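Long-range contact in ABC transporter, substrate binding protein (Agrobacterium tumefaciens, PDB 3C9H), which probably captures a solute in the periplasm and delivers it to an ABC transporter for uptake, and binds a magnesium ion: residues Phe187-Ile198 against Lys255-Arg263. Sequence-based numbering, arbitrary orientation.
Sequences FMSRDQEQFGDI and KDYTVVMSR
The ring of Y257 packs against the C-terminal end of helix 183-194, where Q194 and D191 meet it. Q194 lies over one face: its CB stands 3.8 Å from the Y257 ring centroid, only 7° off the normal, a CH-pi contact, and its CG follows over the CE1 side. D191 OD1 lies at the ring edge, near its plane. It accepts a hydrogen bond from Y257 OH at 3.1 Å, with the hydroxyl coming from above the carboxylate plane, 60° out of it. The other oxygen, OD2, is bonded to the hydroxyl of Y232; two tyrosines thus share this buried acid, which may help to stabilise its charge. R155 makes a cation-pi contact with Y257 but only a long, weak ion pair with D191. F195, where the chain leaves the helix, sets its ring obliquely beside Y257. Farther along the strand the contact turns apolar. V259 CG1, anti to the backbone N (chi1 173°), lies 3.8 Å from F187 CD1 and 3.9 Å from R190 CB, while CG2 meets D191 OD1. M261, outside the magnesium site of S41 and D43, brings CB to within 3.8 Å of F187 CE1. Helix segment 187-194 thus runs at 137° to strand segment 258-261, part of strand 258-268, which pairs with strand 135-142 in the alpha/beta architecture of a periplasmic solute-binding protein.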
loop_
_atom_site.group_PDB
_atom_site.type_symbol
_atom_site.label_atom_id
_atom_site.label_comp_id
_atom_site.label_asym_id
_atom_site.label_seq_id
_atom_site.Cartn_x
_atom_site.Cartn_y
_atom_site.Cartn_z
ATOM N N PHE A 187 0.653 -6.021 -6.392
ATOM C CA PHE A 187 1.422 -7.114 -5.838
ATOM C C PHE A 187 1.345 -8.329 -6.782
ATOM O O PHE A 187 2.358 -8.972 -7.025
ATOM C CB PHE A 187 0.958 -7.511 -4.426
ATOM C CG PHE A 187 1.254 -6.488 -3.322
ATOM C CD1 PHE A 187 2.376 -5.639 -3.368
ATOM C CD2 PHE A 187 0.447 -6.456 -2.190
ATOM C CE1 PHE A 187 2.630 -4.736 -2.323
ATOM C CE2 PHE A 187 0.693 -5.573 -1.138
ATOM C CZ PHE A 187 1.786 -4.711 -1.203
ATOM N N MET A 188 0.157 -8.657 -7.288
ATOM C CA MET A 188 0.025 -9.785 -8.235
ATOM C C MET A 188 0.860 -9.543 -9.490
ATOM O O MET A 188 1.540 -10.443 -9.984
ATOM C CB MET A 188 -1.441 -10.023 -8.616
ATOM C CG MET A 188 -1.683 -11.120 -9.706
ATOM S SD MET A 188 -1.230 -12.756 -9.123
ATOM C CE MET A 188 -1.243 -12.629 -7.308
ATOM N N SER A 189 0.844 -8.323 -10.004
ATOM C CA SER A 189 1.589 -8.042 -11.237
ATOM C C SER A 189 3.109 -8.184 -10.999
ATOM O O SER A 189 3.848 -8.682 -11.879
ATOM C CB SER A 189 1.187 -6.682 -11.824
ATOM O OG SER A 189 1.807 -5.598 -11.144
ATOM N N ARG A 190 3.560 -7.831 -9.787
ATOM C CA ARG A 190 4.952 -8.022 -9.410
ATOM C C ARG A 190 5.303 -9.499 -9.157
ATOM O O ARG A 190 6.380 -9.946 -9.535
ATOM C CB ARG A 190 5.314 -7.174 -8.191
ATOM C CG ARG A 190 5.031 -5.684 -8.326
ATOM C CD ARG A 190 5.635 -5.079 -9.579
ATOM N NE ARG A 190 7.077 -4.884 -9.457
ATOM C CZ ARG A 190 7.854 -4.440 -10.448
ATOM N NH1 ARG A 190 7.331 -4.160 -11.644
ATOM N NH2 ARG A 190 9.162 -4.267 -10.245
ATOM N N ASP A 191 4.413 -10.234 -8.488
ATOM C CA ASP A 191 4.578 -11.682 -8.314
ATOM C C ASP A 191 4.806 -12.375 -9.677
ATOM O O ASP A 191 5.699 -13.191 -9.832
ATOM C CB ASP A 191 3.332 -12.289 -7.666
ATOM C CG ASP A 191 3.269 -12.089 -6.169
ATOM O OD1 ASP A 191 4.310 -11.810 -5.532
ATOM O OD2 ASP A 191 2.163 -12.256 -5.613
ATOM N N GLN A 192 3.968 -12.046 -10.649
ATOM C CA GLN A 192 4.114 -12.570 -12.006
ATOM C C GLN A 192 5.496 -12.297 -12.622
ATOM O O GLN A 192 6.007 -13.143 -13.354
ATOM C CB GLN A 192 3.029 -12.004 -12.913
ATOM C CG GLN A 192 2.830 -12.866 -14.168
ATOM C CD GLN A 192 1.851 -12.269 -15.137
ATOM O OE1 GLN A 192 1.809 -11.054 -15.306
ATOM N NE2 GLN A 192 1.044 -13.121 -15.779
ATOM N N GLU A 193 6.093 -11.138 -12.324
ATOM C CA GLU A 193 7.446 -10.791 -12.826
ATOM C C GLU A 193 8.607 -11.505 -12.096
ATOM O O GLU A 193 9.665 -11.708 -12.686
ATOM C CB GLU A 193 7.663 -9.258 -12.821
ATOM C CG GLU A 193 7.176 -8.576 -14.106
ATOM C CD GLU A 193 6.857 -7.065 -13.964
ATOM O OE1 GLU A 193 7.367 -6.418 -13.014
ATOM O OE2 GLU A 193 6.090 -6.528 -14.825
ATOM N N GLN A 194 8.432 -11.873 -10.824
ATOM C CA GLN A 194 9.459 -12.661 -10.108
ATOM C C GLN A 194 9.291 -14.119 -10.413
ATOM O O GLN A 194 10.186 -14.784 -10.907
ATOM C CB GLN A 194 9.341 -12.555 -8.581
ATOM C CG GLN A 194 9.106 -11.207 -8.053
ATOM C CD GLN A 194 10.059 -10.227 -8.622
ATOM O OE1 GLN A 194 11.268 -10.478 -8.668
ATOM N NE2 GLN A 194 9.535 -9.093 -9.077
ATOM N N PHE A 195 8.088 -14.581 -10.104
ATOM C CA PHE A 195 7.763 -15.971 -9.888
ATOM C C PHE A 195 7.028 -16.422 -11.133
ATOM O O PHE A 195 5.867 -16.051 -11.350
ATOM C CB PHE A 195 6.848 -16.061 -8.651
ATOM C CG PHE A 195 7.084 -17.255 -7.776
ATOM C CD1 PHE A 195 6.039 -18.130 -7.486
ATOM C CD2 PHE A 195 8.333 -17.486 -7.195
ATOM C CE1 PHE A 195 6.231 -19.220 -6.661
ATOM C CE2 PHE A 195 8.540 -18.574 -6.350
ATOM C CZ PHE A 195 7.485 -19.449 -6.090
ATOM N N GLY A 196 7.716 -17.207 -11.964
ATOM C CA GLY A 196 7.129 -17.706 -13.202
ATOM C C GLY A 196 5.885 -18.511 -12.893
ATOM O O GLY A 196 4.816 -18.278 -13.481
ATOM N N ASP A 197 6.024 -19.431 -11.933
ATOM C CA ASP A 197 4.928 -20.303 -11.509
ATOM C C ASP A 197 4.094 -19.726 -10.345
ATOM O O ASP A 197 3.707 -20.455 -9.415
ATOM C CB ASP A 197 5.486 -21.685 -11.138
ATOM C CG ASP A 197 4.425 -22.769 -11.152
ATOM O OD1 ASP A 197 3.448 -22.630 -11.916
ATOM O OD2 ASP A 197 4.561 -23.760 -10.397
ATOM N N ILE A 198 3.793 -18.426 -10.399
ATOM C CA ILE A 198 2.839 -17.847 -9.454
ATOM C C ILE A 198 1.464 -18.470 -9.633
ATOM O O ILE A 198 0.667 -18.522 -8.693
ATOM C CB ILE A 198 2.720 -16.281 -9.588
ATOM C CG1 ILE A 198 1.875 -15.696 -8.447
ATOM C CG2 ILE A 198 2.110 -15.882 -10.916
ATOM C CD1 ILE A 198 2.356 -16.057 -7.053
ATOM N N LYS A 255 10.622 -15.777 2.357
ATOM C CA LYS A 255 12.063 -15.956 2.211
ATOM C C LYS A 255 12.512 -16.195 0.783
ATOM O O LYS A 255 13.666 -15.916 0.466
ATOM C CB LYS A 255 12.544 -17.101 3.100
ATOM C CG LYS A 255 12.415 -16.820 4.585
ATOM C CD LYS A 255 12.730 -18.076 5.341
ATOM C CE LYS A 255 12.634 -17.920 6.852
ATOM N NZ LYS A 255 12.854 -19.273 7.477
ATOM N N ASP A 256 11.626 -16.730 -0.062
ATOM C CA ASP A 256 11.892 -16.841 -1.510
ATOM C C ASP A 256 12.002 -15.445 -2.181
ATOM O O ASP A 256 12.978 -15.142 -2.854
ATOM C CB ASP A 256 10.874 -17.757 -2.220
ATOM C CG ASP A 256 9.405 -17.444 -1.875
ATOM O OD1 ASP A 256 9.118 -16.650 -0.955
ATOM O OD2 ASP A 256 8.520 -18.036 -2.523
ATOM N N TYR A 257 11.020 -14.582 -1.973
ATOM C CA TYR A 257 11.177 -13.174 -2.325
ATOM C C TYR A 257 10.081 -12.376 -1.627
ATOM O O TYR A 257 9.025 -12.921 -1.284
ATOM C CB TYR A 257 11.109 -12.949 -3.843
ATOM C CG TYR A 257 9.761 -13.261 -4.443
ATOM C CD1 TYR A 257 8.757 -12.305 -4.501
ATOM C CD2 TYR A 257 9.491 -14.523 -4.958
ATOM C CE1 TYR A 257 7.504 -12.614 -5.045
ATOM C CE2 TYR A 257 8.278 -14.822 -5.501
ATOM C CZ TYR A 257 7.287 -13.879 -5.557
ATOM O OH TYR A 257 6.073 -14.239 -6.122
ATOM N N THR A 258 10.334 -11.089 -1.428
ATOM C CA THR A 258 9.351 -10.225 -0.788
ATOM C C THR A 258 9.148 -8.996 -1.670
ATOM O O THR A 258 10.075 -8.211 -1.870
ATOM C CB THR A 258 9.753 -9.781 0.669
ATOM O OG1 THR A 258 9.805 -10.911 1.555
ATOM C CG2 THR A 258 8.716 -8.812 1.244
ATOM N N VAL A 259 7.948 -8.854 -2.220
ATOM C CA VAL A 259 7.606 -7.668 -2.977
ATOM C C VAL A 259 7.464 -6.472 -2.031
ATOM O O VAL A 259 6.918 -6.601 -0.923
ATOM C CB VAL A 259 6.333 -7.866 -3.802
ATOM C CG1 VAL A 259 5.933 -6.513 -4.448
ATOM C CG2 VAL A 259 6.558 -8.965 -4.886
ATOM N N VAL A 260 7.982 -5.316 -2.463
ATOM C CA VAL A 260 7.925 -4.088 -1.666
ATOM C C VAL A 260 7.273 -2.972 -2.488
ATOM O O VAL A 260 7.633 -2.712 -3.668
ATOM C CB VAL A 260 9.304 -3.643 -1.174
ATOM C CG1 VAL A 260 9.211 -2.334 -0.347
ATOM C CG2 VAL A 260 9.924 -4.733 -0.356
ATOM N N MET A 261 6.315 -2.304 -1.869
ATOM C CA MET A 261 5.696 -1.157 -2.523
ATOM C C MET A 261 6.057 0.084 -1.765
ATOM O O MET A 261 6.559 0.025 -0.642
ATOM C CB MET A 261 4.168 -1.298 -2.620
ATOM C CG MET A 261 3.386 -1.124 -1.315
ATOM S SD MET A 261 3.053 0.552 -0.637
ATOM C CE MET A 261 2.718 1.361 -2.161
ATOM N N SER A 262 5.761 1.214 -2.385
ATOM C CA SER A 262 6.018 2.505 -1.772
ATOM C C SER A 262 4.793 3.350 -2.025
ATOM O O SER A 262 4.372 3.453 -3.169
ATOM C CB SER A 262 7.217 3.164 -2.442
ATOM O OG SER A 262 8.426 2.445 -2.241
ATOM N N ARG A 263 4.213 3.962 -0.987
ATOM C CA ARG A 263 3.076 4.859 -1.184
ATOM C C ARG A 263 3.548 6.089 -1.975
ATOM O O ARG A 263 4.601 6.679 -1.682
ATOM C CB ARG A 263 2.489 5.299 0.163
ATOM C CG ARG A 263 1.815 4.174 0.892
ATOM C CD ARG A 263 1.317 4.560 2.257
ATOM N NE ARG A 263 1.084 3.316 2.960
ATOM C CZ ARG A 263 -0.046 2.630 2.941
ATOM N NH1 ARG A 263 -1.152 3.110 2.383
ATOM N NH2 ARG A 263 -0.068 1.456 3.547
#